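Local atomic coordinates of tryptophan synthase alpha chain (Campylobacter jejuni, PDB entry 3THA), a protein that probably serves as the alpha subunit of tryptophan synthase, cleaving indoleglycerol phosphate to indole and glyceraldehyde 3-phosphate in the last step of tryptophan biosynthesis. Residues 228-231 against 232-236; 243-246 against 247-250. All coordinates share one frame; numbering follows the deposited sequence.

Contact 1: residues 228-231 against 232-236; sequences TSIV and KCFKQ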
# COMPACT_ATOMS: atom_id res chain seq x y z
N THR B 228 -3.86 -10.68 3.73
CA THR B 228 -3.44 -10.45 5.10
C THR B 228 -3.36 -11.73 5.92
O THR B 228 -2.28 -12.07 6.40
CB THR B 228 -4.38 -9.43 5.79
OG1 THR B 228 -5.75 -9.92 5.74
CG2 THR B 228 -4.25 -8.08 5.04
N SER B 229 -4.48 -12.45 6.03
CA SER B 229 -4.59 -13.65 6.83
C SER B 229 -3.60 -14.76 6.55
O SER B 229 -3.08 -15.35 7.49
CB SER B 229 -5.98 -14.21 6.73
OG SER B 229 -6.82 -13.40 7.48
N ILE B 230 -3.37 -15.08 5.27
CA ILE B 230 -2.41 -16.12 4.91
C ILE B 230 -1.05 -15.68 5.41
O ILE B 230 -0.39 -16.41 6.13
CB ILE B 230 -2.39 -16.44 3.38
CG1 ILE B 230 -3.25 -17.67 3.06
CG2 ILE B 230 -0.98 -16.86 2.92
CD1 ILE B 230 -4.70 -17.53 3.31
N VAL B 231 -0.65 -14.45 5.07
CA VAL B 231 0.60 -13.92 5.58
C VAL B 231 0.71 -14.11 7.12
O VAL B 231 1.80 -14.39 7.64
CB VAL B 231 0.82 -12.43 5.15
CG1 VAL B 231 2.10 -11.86 5.79
CG2 VAL B 231 0.92 -12.32 3.63
N LYS B 232 -0.42 -14.01 7.84
CA LYS B 232 -0.40 -14.12 9.29
C LYS B 232 -0.03 -15.54 9.69
O LYS B 232 0.57 -15.76 10.74
CB LYS B 232 -1.70 -13.59 9.97
CG LYS B 232 -2.81 -14.63 10.31
CD LYS B 232 -3.96 -14.03 11.17
CE LYS B 232 -4.93 -13.14 10.32
NZ LYS B 232 -6.24 -12.78 11.00
N CYS B 233 -0.36 -16.51 8.84
CA CYS B 233 0.05 -17.91 9.05
C CYS B 233 1.56 -18.04 9.04
O CYS B 233 2.12 -18.74 9.82
CB CYS B 233 -0.55 -18.84 7.98
SG CYS B 233 -2.37 -18.78 8.00
N PHE B 234 2.21 -17.31 8.18
CA PHE B 234 3.64 -17.43 8.07
C PHE B 234 4.45 -16.91 9.26
O PHE B 234 5.68 -16.97 9.25
CB PHE B 234 4.12 -16.77 6.78
CG PHE B 234 3.85 -17.59 5.55
CD1 PHE B 234 4.91 -18.08 4.78
CD2 PHE B 234 2.55 -17.86 5.15
CE1 PHE B 234 4.65 -18.82 3.61
CE2 PHE B 234 2.30 -18.60 4.00
CZ PHE B 234 3.36 -19.08 3.22
N LYS B 235 3.78 -16.41 10.28
CA LYS B 235 4.53 -15.84 11.38
C LYS B 235 4.95 -16.94 12.34
O LYS B 235 5.64 -16.69 13.30
CB LYS B 235 3.73 -14.76 12.09
CG LYS B 235 4.55 -13.87 13.03
CD LYS B 235 3.91 -12.47 13.18
CE LYS B 235 4.02 -11.92 14.62
NZ LYS B 235 3.47 -12.87 15.67
N GLN B 236 4.53 -18.17 12.04
CA GLN B 236 5.00 -19.35 12.75
C GLN B 236 6.35 -19.88 12.32
O GLN B 236 6.71 -19.85 11.15
CB GLN B 236 3.96 -20.47 12.75
CG GLN B 236 3.00 -20.38 13.95
CD GLN B 236 1.63 -19.82 13.53
OE1 GLN B 236 0.70 -19.70 14.35
NE2 GLN B 236 1.49 -19.51 12.27

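Contact 2: residues 243-246 against 247-250; sequences MKDI and EEIF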
# COMPACT_ATOMS: atom_id res chain seq x y z
N MSE B 243 1.10 -24.57 6.98
CA MSE B 243 0.29 -25.44 6.15
C MSE B 243 -1.09 -25.78 6.77
O MSE B 243 -2.11 -25.68 6.09
CB MSE B 243 1.09 -26.72 5.93
CG MSE B 243 0.97 -27.33 4.58
SE MSE B 243 1.86 -26.25 3.23
CE MSE B 243 1.57 -27.60 1.83
N LYS B 244 -1.12 -26.21 8.03
CA LYS B 244 -2.39 -26.62 8.67
C LYS B 244 -3.41 -25.47 8.70
O LYS B 244 -4.59 -25.67 8.43
CB LYS B 244 -2.15 -27.25 10.07
CG LYS B 244 -3.26 -27.00 11.13
CD LYS B 244 -2.84 -27.43 12.55
CE LYS B 244 -3.39 -26.50 13.62
NZ LYS B 244 -3.78 -27.28 14.84
N ASP B 245 -2.93 -24.27 9.03
CA ASP B 245 -3.74 -23.06 9.06
C ASP B 245 -4.25 -22.62 7.68
O ASP B 245 -5.28 -21.98 7.57
CB ASP B 245 -2.91 -21.91 9.62
CG ASP B 245 -2.64 -22.04 11.07
OD1 ASP B 245 -3.16 -23.00 11.69
OD2 ASP B 245 -1.89 -21.19 11.61
N ILE B 246 -3.50 -22.95 6.63
CA ILE B 246 -3.91 -22.67 5.27
C ILE B 246 -4.87 -23.72 4.73
O ILE B 246 -5.30 -23.64 3.58
CB ILE B 246 -2.71 -22.58 4.33
CG1 ILE B 246 -1.94 -21.30 4.58
CG2 ILE B 246 -3.14 -22.61 2.92
CD1 ILE B 246 -0.60 -21.30 3.91
N GLU B 247 -5.20 -24.71 5.52
CA GLU B 247 -6.18 -25.64 5.04
C GLU B 247 -7.41 -25.55 5.93
O GLU B 247 -8.46 -26.17 5.66
CB GLU B 247 -5.60 -27.05 4.96
CG GLU B 247 -6.42 -27.93 4.02
CD GLU B 247 -5.64 -29.09 3.44
OE1 GLU B 247 -4.63 -29.51 4.06
OE2 GLU B 247 -6.06 -29.58 2.35
N GLU B 248 -7.24 -24.77 7.00
CA GLU B 248 -8.33 -24.36 7.87
C GLU B 248 -9.10 -23.29 7.09
O GLU B 248 -10.32 -23.28 7.03
CB GLU B 248 -7.78 -23.79 9.18
CG GLU B 248 -8.78 -23.71 10.34
CD GLU B 248 -8.11 -23.99 11.72
OE1 GLU B 248 -6.85 -23.95 11.83
OE2 GLU B 248 -8.86 -24.27 12.70
N ILE B 249 -8.36 -22.42 6.45
CA ILE B 249 -8.97 -21.34 5.72
C ILE B 249 -9.77 -21.85 4.51
O ILE B 249 -10.85 -21.35 4.25
CB ILE B 249 -7.93 -20.28 5.41
CG1 ILE B 249 -7.44 -19.69 6.74
CG2 ILE B 249 -8.47 -19.18 4.47
CD1 ILE B 249 -6.17 -18.83 6.65
N PHE B 250 -9.32 -22.90 3.83
CA PHE B 250 -9.96 -23.31 2.57
C PHE B 250 -10.77 -24.61 2.59
O PHE B 250 -10.90 -25.26 1.55
CB PHE B 250 -8.92 -23.40 1.44
CG PHE B 250 -8.35 -22.07 0.98
CD1 PHE B 250 -9.14 -21.15 0.28
CD2 PHE B 250 -7.02 -21.77 1.20
CE1 PHE B 250 -8.62 -19.93 -0.16
CE2 PHE B 250 -6.47 -20.57 0.76
CZ PHE B 250 -7.27 -19.64 0.08

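Contact 1: residues 228-231 against 232-236
The amide of Cys-233 reaches back four residues to Ser-229 O (N to O 3.3 Å, with 138° at the hydrogen) in a short helix whose remaining bonds between 228-231 and 232-236 are weak. Two amides are each shared weakly between a pair of carbonyls, that of Lys-232 between Thr-228 O and Ser-229 O and that of Phe-234 between Ile-230 O and Val-231 O; a type I turn from Cys-233 to Gln-236 follows. On the inner face Ile-230 and Phe-234 run side by side, one helical turn apart. A first torsion of -76° sets the phenylalanine ring opposite its own carbonyl carbon and carries it back along the helix, where CE2 meets Ile-230 CG2 at 3.9 Å. The same ring offers its edge to the preceding turn, with CD2 3.4 Å from Ile-230 O near the ring plane. Over the outer face, Lys-232 folds back upon Ser-229. A bend at its third torsion (76°) brings CE to 3.4 Å from Ser-229 OG, so the end of the lysine chain lies alongside the serine hydroxyl. Beyond the last turn, Gln-236 NE2 makes a weak bond to Cys-233 O (2.6 Å). This helix follows the eighth strand of a TIM barrel, a position whose helix start commonly receives the substrate phosphate in such enzymes. Ile-230 and Val-231 rest on strand 15-21, and Phe-234 stands edge-to-face with Phe-33 of helix 27-35 while touching Ile-242; Thr-228 packs on Asp-57 of the second subunit, and Cys-233 lies against helix 239-248.

Contact 2: residues 243-246 against 247-250
Asp-245 and Glu-248, three residues apart, place their carboxylates side by side on one flank of the helix, pointing the same way with their planes turned 50° against each other. OD1 of the aspartate comes within 3.8 Å of OE1 of the glutamate, a meeting of like charges that would be expected to favour proton uptake slightly. Glu-248 sets off with CG opposite its backbone N (chi1 -162°) and then bends at the second torsion, which swings the carboxylate toward the aspartate. Lys-244 may temper the repulsion: its NZ is 5.4 Å from Glu-248 OE1, too far for direct pairing. The helix is the last of the eightfold beta/alpha barrel, and its bonding thins out at this end. Lys-244 O accepts the amide of Glu-247 at 3.1 Å and more weakly that of Glu-248, while Asp-245 O holds the amides of Glu-248 and Ile-249 weakly. Ile-249 lays its longer branch over that same Asp-245 oxygen, with CG1 3.3 Å and CD1 3.4 Å away, and the side chain also packs against Ile-230 and Val-226. One residue on, Phe-250 turns an edge to Ile-246 O, CD2 lying 3.5 Å from it near the ring plane; the apolar approach of Ile-246 CG2 to CD2 is looser, at 4.3 Å. Ile-249 O accepts a hydrogen bond from Asn-211 ND2, and the ring of Phe-250 packs on Val-226 of strand 223-226.

In the fold
Contacts 1 and 2 show how two successive helices of a TIM barrel can share a seam that is mainly apolar, with Asp-245 at its border, while differing in what they turn outward. The short helix 228-233 is wedged between strand 15-21 and helix 239-248, and contact 1 is largely buried; contact 2, farther from the centre, is only partly so. Their centres lie about 11 Å apart, and they touch directly: Ile-230 CD1 is 3.9 Å from Ile-249 CD1, Phe-234 CE2 is 4.0 Å from Ile-246 CD1, and Cys-233 SG packs on Asp-245 CB. Outward, contact 1 presents lysines, whereas contact 2 is dominated by acidic groups.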